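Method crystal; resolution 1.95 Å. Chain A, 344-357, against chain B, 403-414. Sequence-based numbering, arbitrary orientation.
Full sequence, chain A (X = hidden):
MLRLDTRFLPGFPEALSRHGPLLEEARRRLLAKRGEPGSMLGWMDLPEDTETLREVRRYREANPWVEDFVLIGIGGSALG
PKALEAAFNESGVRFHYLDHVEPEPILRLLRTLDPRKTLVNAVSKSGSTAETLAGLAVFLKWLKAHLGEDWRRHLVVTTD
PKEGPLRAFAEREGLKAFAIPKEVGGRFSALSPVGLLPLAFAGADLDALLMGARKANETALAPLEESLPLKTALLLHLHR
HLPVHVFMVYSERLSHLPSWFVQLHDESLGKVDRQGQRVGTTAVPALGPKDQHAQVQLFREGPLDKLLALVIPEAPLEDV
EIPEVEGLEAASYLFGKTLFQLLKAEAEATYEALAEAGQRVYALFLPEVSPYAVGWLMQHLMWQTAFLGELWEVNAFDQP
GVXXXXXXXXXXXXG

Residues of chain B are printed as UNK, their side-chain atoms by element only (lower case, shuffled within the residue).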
# COMPACT_ATOMS: atom_id res chain seq x y z
N LYS A 344 -6.27 -14.34 14.32
CA LYS A 344 -7.27 -13.82 15.26
C LYS A 344 -6.63 -13.38 16.57
O LYS A 344 -6.93 -12.31 17.09
CB LYS A 344 -8.32 -14.89 15.56
CG LYS A 344 -9.78 -14.40 15.55
CD LYS A 344 -9.92 -12.97 16.01
CE LYS A 344 -11.38 -12.53 15.99
NZ LYS A 344 -12.06 -12.79 17.28
N ALA A 345 -5.75 -14.22 17.10
CA ALA A 345 -5.08 -13.91 18.35
C ALA A 345 -4.27 -12.62 18.22
O ALA A 345 -4.31 -11.78 19.12
CB ALA A 345 -4.16 -15.06 18.74
N GLU A 346 -3.56 -12.46 17.12
CA GLU A 346 -2.76 -11.25 16.92
C GLU A 346 -3.63 -10.01 16.78
O GLU A 346 -3.26 -8.92 17.24
CB GLU A 346 -1.86 -11.39 15.69
CG GLU A 346 -0.84 -12.50 15.79
CD GLU A 346 0.29 -12.33 14.80
OE1 GLU A 346 1.14 -11.44 15.02
OE2 GLU A 346 0.32 -13.06 13.79
N ALA A 347 -4.78 -10.16 16.13
CA ALA A 347 -5.68 -9.04 15.94
C ALA A 347 -6.23 -8.58 17.29
O ALA A 347 -6.16 -7.39 17.63
CB ALA A 347 -6.83 -9.45 15.01
N GLU A 348 -6.75 -9.52 18.07
CA GLU A 348 -7.30 -9.20 19.39
C GLU A 348 -6.20 -8.61 20.27
O GLU A 348 -6.43 -7.62 20.97
CB GLU A 348 -7.86 -10.46 20.07
CG GLU A 348 -9.09 -11.08 19.40
CD GLU A 348 -10.34 -10.22 19.49
OE1 GLU A 348 -10.41 -9.33 20.37
OE2 GLU A 348 -11.27 -10.44 18.68
N ALA A 349 -5.03 -9.22 20.22
CA ALA A 349 -3.88 -8.79 21.01
C ALA A 349 -3.48 -7.35 20.68
O ALA A 349 -3.26 -6.54 21.58
CB ALA A 349 -2.70 -9.72 20.77
N THR A 350 -3.39 -7.04 19.39
CA THR A 350 -3.01 -5.69 18.97
C THR A 350 -4.09 -4.67 19.32
O THR A 350 -3.79 -3.54 19.73
CB THR A 350 -2.75 -5.64 17.46
OG1 THR A 350 -1.64 -6.50 17.15
CG2 THR A 350 -2.43 -4.22 17.02
N TYR A 351 -5.35 -5.07 19.15
CA TYR A 351 -6.48 -4.21 19.46
C TYR A 351 -6.35 -3.78 20.93
O TYR A 351 -6.44 -2.59 21.25
CB TYR A 351 -7.79 -4.99 19.22
CG TYR A 351 -9.07 -4.24 19.52
CD1 TYR A 351 -9.16 -2.85 19.36
CD2 TYR A 351 -10.22 -4.93 19.92
CE1 TYR A 351 -10.36 -2.17 19.60
CE2 TYR A 351 -11.41 -4.26 20.16
CZ TYR A 351 -11.48 -2.89 20.00
OH TYR A 351 -12.66 -2.24 20.24
N GLU A 352 -6.09 -4.75 21.80
CA GLU A 352 -5.92 -4.47 23.22
C GLU A 352 -4.65 -3.66 23.50
O GLU A 352 -4.66 -2.75 24.33
CB GLU A 352 -5.87 -5.78 24.02
CG GLU A 352 -5.94 -5.58 25.52
CD GLU A 352 -5.71 -6.85 26.31
OE1 GLU A 352 -6.19 -7.93 25.88
OE2 GLU A 352 -5.06 -6.78 27.37
N ALA A 353 -3.55 -3.98 22.82
CA ALA A 353 -2.30 -3.26 23.03
C ALA A 353 -2.45 -1.79 22.66
O ALA A 353 -1.95 -0.91 23.36
CB ALA A 353 -1.17 -3.90 22.22
N LEU A 354 -3.13 -1.53 21.55
CA LEU A 354 -3.35 -0.17 21.11
C LEU A 354 -4.13 0.61 22.17
O LEU A 354 -3.82 1.77 22.46
CB LEU A 354 -4.11 -0.16 19.78
CG LEU A 354 -3.32 -0.62 18.56
CD1 LEU A 354 -4.24 -0.80 17.35
CD2 LEU A 354 -2.24 0.41 18.26
N ALA A 355 -5.13 -0.04 22.76
CA ALA A 355 -5.93 0.61 23.79
C ALA A 355 -5.11 0.81 25.07
O ALA A 355 -5.23 1.83 25.74
CB ALA A 355 -7.18 -0.22 24.08
N GLU A 356 -4.26 -0.17 25.38
CA GLU A 356 -3.40 -0.11 26.57
C GLU A 356 -2.45 1.07 26.46
O GLU A 356 -2.08 1.67 27.47
CB GLU A 356 -2.61 -1.42 26.71
CG GLU A 356 -1.88 -1.64 28.04
CD GLU A 356 -0.62 -0.79 28.22
OE1 GLU A 356 0.03 -0.45 27.20
OE2 GLU A 356 -0.28 -0.47 29.38
N ALA A 357 -2.06 1.40 25.24
CA ALA A 357 -1.16 2.52 24.99
C ALA A 357 -1.88 3.86 25.07
O ALA A 357 -1.26 4.92 24.94
CB ALA A 357 -0.48 2.36 23.63
N UNK B 403 6.38 -5.37 21.93
CA UNK B 403 6.46 -6.51 22.85
C UNK B 403 5.11 -6.97 23.43
O UNK B 403 4.81 -8.16 23.41
c UNK B 403 8.01 -8.62 24.58
o UNK B 403 7.81 -9.61 25.32
c UNK B 403 7.44 -6.19 23.98
o UNK B 403 8.57 -8.72 23.46
c UNK B 403 7.57 -7.25 25.08
N UNK B 404 4.31 -6.03 23.93
CA UNK B 404 3.02 -6.39 24.53
C UNK B 404 2.15 -7.24 23.62
O UNK B 404 1.60 -8.26 24.04
c UNK B 404 0.92 -5.40 25.67
c UNK B 404 1.19 -6.16 26.97
c UNK B 404 0.21 -4.09 25.97
c UNK B 404 2.26 -5.13 24.96
N UNK B 405 2.01 -6.81 22.36
CA UNK B 405 1.19 -7.56 21.43
C UNK B 405 1.62 -9.01 21.31
O UNK B 405 0.78 -9.91 21.16
N UNK B 406 2.93 -9.25 21.37
CA UNK B 406 3.45 -10.61 21.26
C UNK B 406 3.07 -11.43 22.48
O UNK B 406 2.70 -12.59 22.37
c UNK B 406 5.44 -9.92 19.82
c UNK B 406 7.43 -9.16 18.50
c UNK B 406 6.96 -9.84 19.77
c UNK B 406 4.97 -10.59 21.10
n UNK B 406 8.92 -9.01 18.48
N UNK B 407 3.15 -10.81 23.66
CA UNK B 407 2.81 -11.50 24.89
C UNK B 407 1.31 -11.83 24.92
O UNK B 407 0.91 -12.96 25.20
c UNK B 407 4.67 -10.39 26.16
c UNK B 407 3.17 -10.64 26.13
c UNK B 407 2.71 -11.34 27.40
N UNK B 408 0.49 -10.83 24.60
CA UNK B 408 -0.95 -11.04 24.59
C UNK B 408 -1.34 -12.09 23.55
O UNK B 408 -2.27 -12.86 23.77
c UNK B 408 -1.66 -9.72 24.31
c UNK B 408 -1.99 -9.17 26.72
c UNK B 408 -2.12 -7.35 25.00
c UNK B 408 -1.44 -8.66 25.40
N UNK B 409 -0.63 -12.13 22.42
CA UNK B 409 -0.92 -13.11 21.38
C UNK B 409 -0.67 -14.52 21.92
O UNK B 409 -1.47 -15.43 21.70
c UNK B 409 -0.03 -12.91 20.13
c UNK B 409 -0.26 -14.04 19.13
o UNK B 409 -0.36 -11.67 19.49
N UNK B 410 0.44 -14.70 22.62
CA UNK B 410 0.77 -16.01 23.19
C UNK B 410 -0.30 -16.43 24.19
O UNK B 410 -0.70 -17.60 24.23
c UNK B 410 6.27 -17.53 23.03
n UNK B 410 7.37 -17.86 22.37
c UNK B 410 4.60 -15.83 23.67
n UNK B 410 5.64 -18.45 23.76
c UNK B 410 2.13 -15.96 23.88
c UNK B 410 3.32 -16.22 22.97
n UNK B 410 5.80 -16.29 22.97
N UNK B 411 -0.76 -15.48 25.00
CA UNK B 411 -1.79 -15.76 26.00
C UNK B 411 -3.07 -16.31 25.38
O UNK B 411 -3.57 -17.36 25.80
c UNK B 411 -2.13 -14.50 26.80
c UNK B 411 -0.29 -12.08 29.19
c UNK B 411 -1.45 -12.81 28.53
n UNK B 411 0.69 -13.01 29.83
c UNK B 411 -0.96 -13.88 27.56
N UNK B 412 -3.58 -15.62 24.37
CA UNK B 412 -4.81 -16.03 23.71
C UNK B 412 -4.64 -17.34 22.94
O UNK B 412 -5.61 -18.06 22.72
c UNK B 412 -8.64 -12.17 22.91
n UNK B 412 -7.60 -12.86 22.45
c UNK B 412 -5.49 -13.58 23.53
c UNK B 412 -5.31 -14.91 22.79
n UNK B 412 -9.87 -12.57 22.61
c UNK B 412 -6.20 -12.51 22.70
n UNK B 412 -8.46 -11.10 23.67
N UNK B 413 -3.41 -17.65 22.55
CA UNK B 413 -3.14 -18.89 21.83
C UNK B 413 -3.15 -20.10 22.77
O UNK B 413 -3.68 -21.16 22.44
c UNK B 413 -1.68 -18.27 19.72
c UNK B 413 -1.78 -18.83 21.13
c UNK B 413 -2.49 -19.14 18.77
c UNK B 413 -0.22 -18.23 19.30
N UNK B 414 -2.55 -19.91 23.95
CA UNK B 414 -2.44 -20.96 24.95
C UNK B 414 -3.75 -21.36 25.65
O UNK B 414 -4.04 -22.55 25.77
c UNK B 414 -1.41 -20.55 26.00

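Position 403 of chain B carries three carbons, the third bearing two oxygens, and touches nothing on chain A: Glu403(B), a charged residue at ease in solvent. Position 404 has four carbons forked at the second, one tip lying near Ala353(A) and Glu356(A). This is Leu404(B), whose CD2 packs 4.0 Å from Ala353(A) CB and 3.8 Å from Glu356(A) CG, the aliphatic part of that acid.

Position 405 has no side-chain atoms, so it is Gly405(B). Its bare backbone comes close, with Gly405(B) O 3.5 Å from Ala349(A) CB, although a CB would have had room. Position 406 has four carbons in a row ending in nitrogen, and its CA-to-CB bond points away from chain A; Lys406(B) suits this exposed face. Position 407, one carbon bearing two more, is Val407(B); its CA-to-CB bond points sideways, and the compact apolar side chain, out of contact, suits a partly exposed site.

Position 408 again shows four carbons forked at the second, its CA-to-CB bond pointing toward chain A. It is Leu408(B): Leu408(B) CB lies 3.7 Å from Ala349(A) CB, and Leu408(B) CD1 reaches to 3.8 Å from Glu352(A) OE2. Ala349(A) CA and Leu408(B) CA are 5.1 Å apart, and the small alanine side chain fits between the backbones at this spacing.

At 409 one carbon carries an oxygen and a carbon, identifying Thr409(B). Thr409(B) OG1 donates to Gly405(B) O at 2.7 Å, so the hydroxyl is satisfied within its own helix and can sit 3.3 Å from Ala349(A) CB; Thr409(B) CG2 meets Glu346(A) CG at 3.7 Å.

Position 410 has three carbons, a nitrogen, then a carbon with two nitrogens; its CA-to-CB bond points away from chain A and it makes no contact there. Arg410(B) suits this exposed face, where its charge can meet solvent. Position 411, four carbons ending in nitrogen, is Lys411(B), another long cationic chain suited to exposure. The pattern of 410 recurs at 412, now with the CA-to-CB bond toward chain A, and Arg412(B) lays one guanidinium face over Glu348(A) CB, with Arg412(B) NE 3.4 Å from it. Arg412(B) NH2 forms a long salt bridge of 4.0 Å to Glu348(A) OE1, by charge alone because that oxygen lies well out of the guanidinium plane.

Position 413, four carbons forked at the second, is Leu413(B), a buried apolar side chain whose end comes nearer chain A, Leu413(B) CG lying 4.2 Å from Ala345(A) CB. Position 414 has a single carbon and is Ala414(B), beyond reach, where a small helix-favouring residue suffices.

The helices run at 133° to each other, their axes approaching to 8.1 Å. Ala345(A), Ala349(A) and Ala353(A), spaced four apart, give chain A a low surface against which leucines and Thr409(B) pack. No hydrogen bond crosses; apolar packing is supplemented by the charge of Arg412(B).

Chain B 403-414: ELGKVLTRKRLA
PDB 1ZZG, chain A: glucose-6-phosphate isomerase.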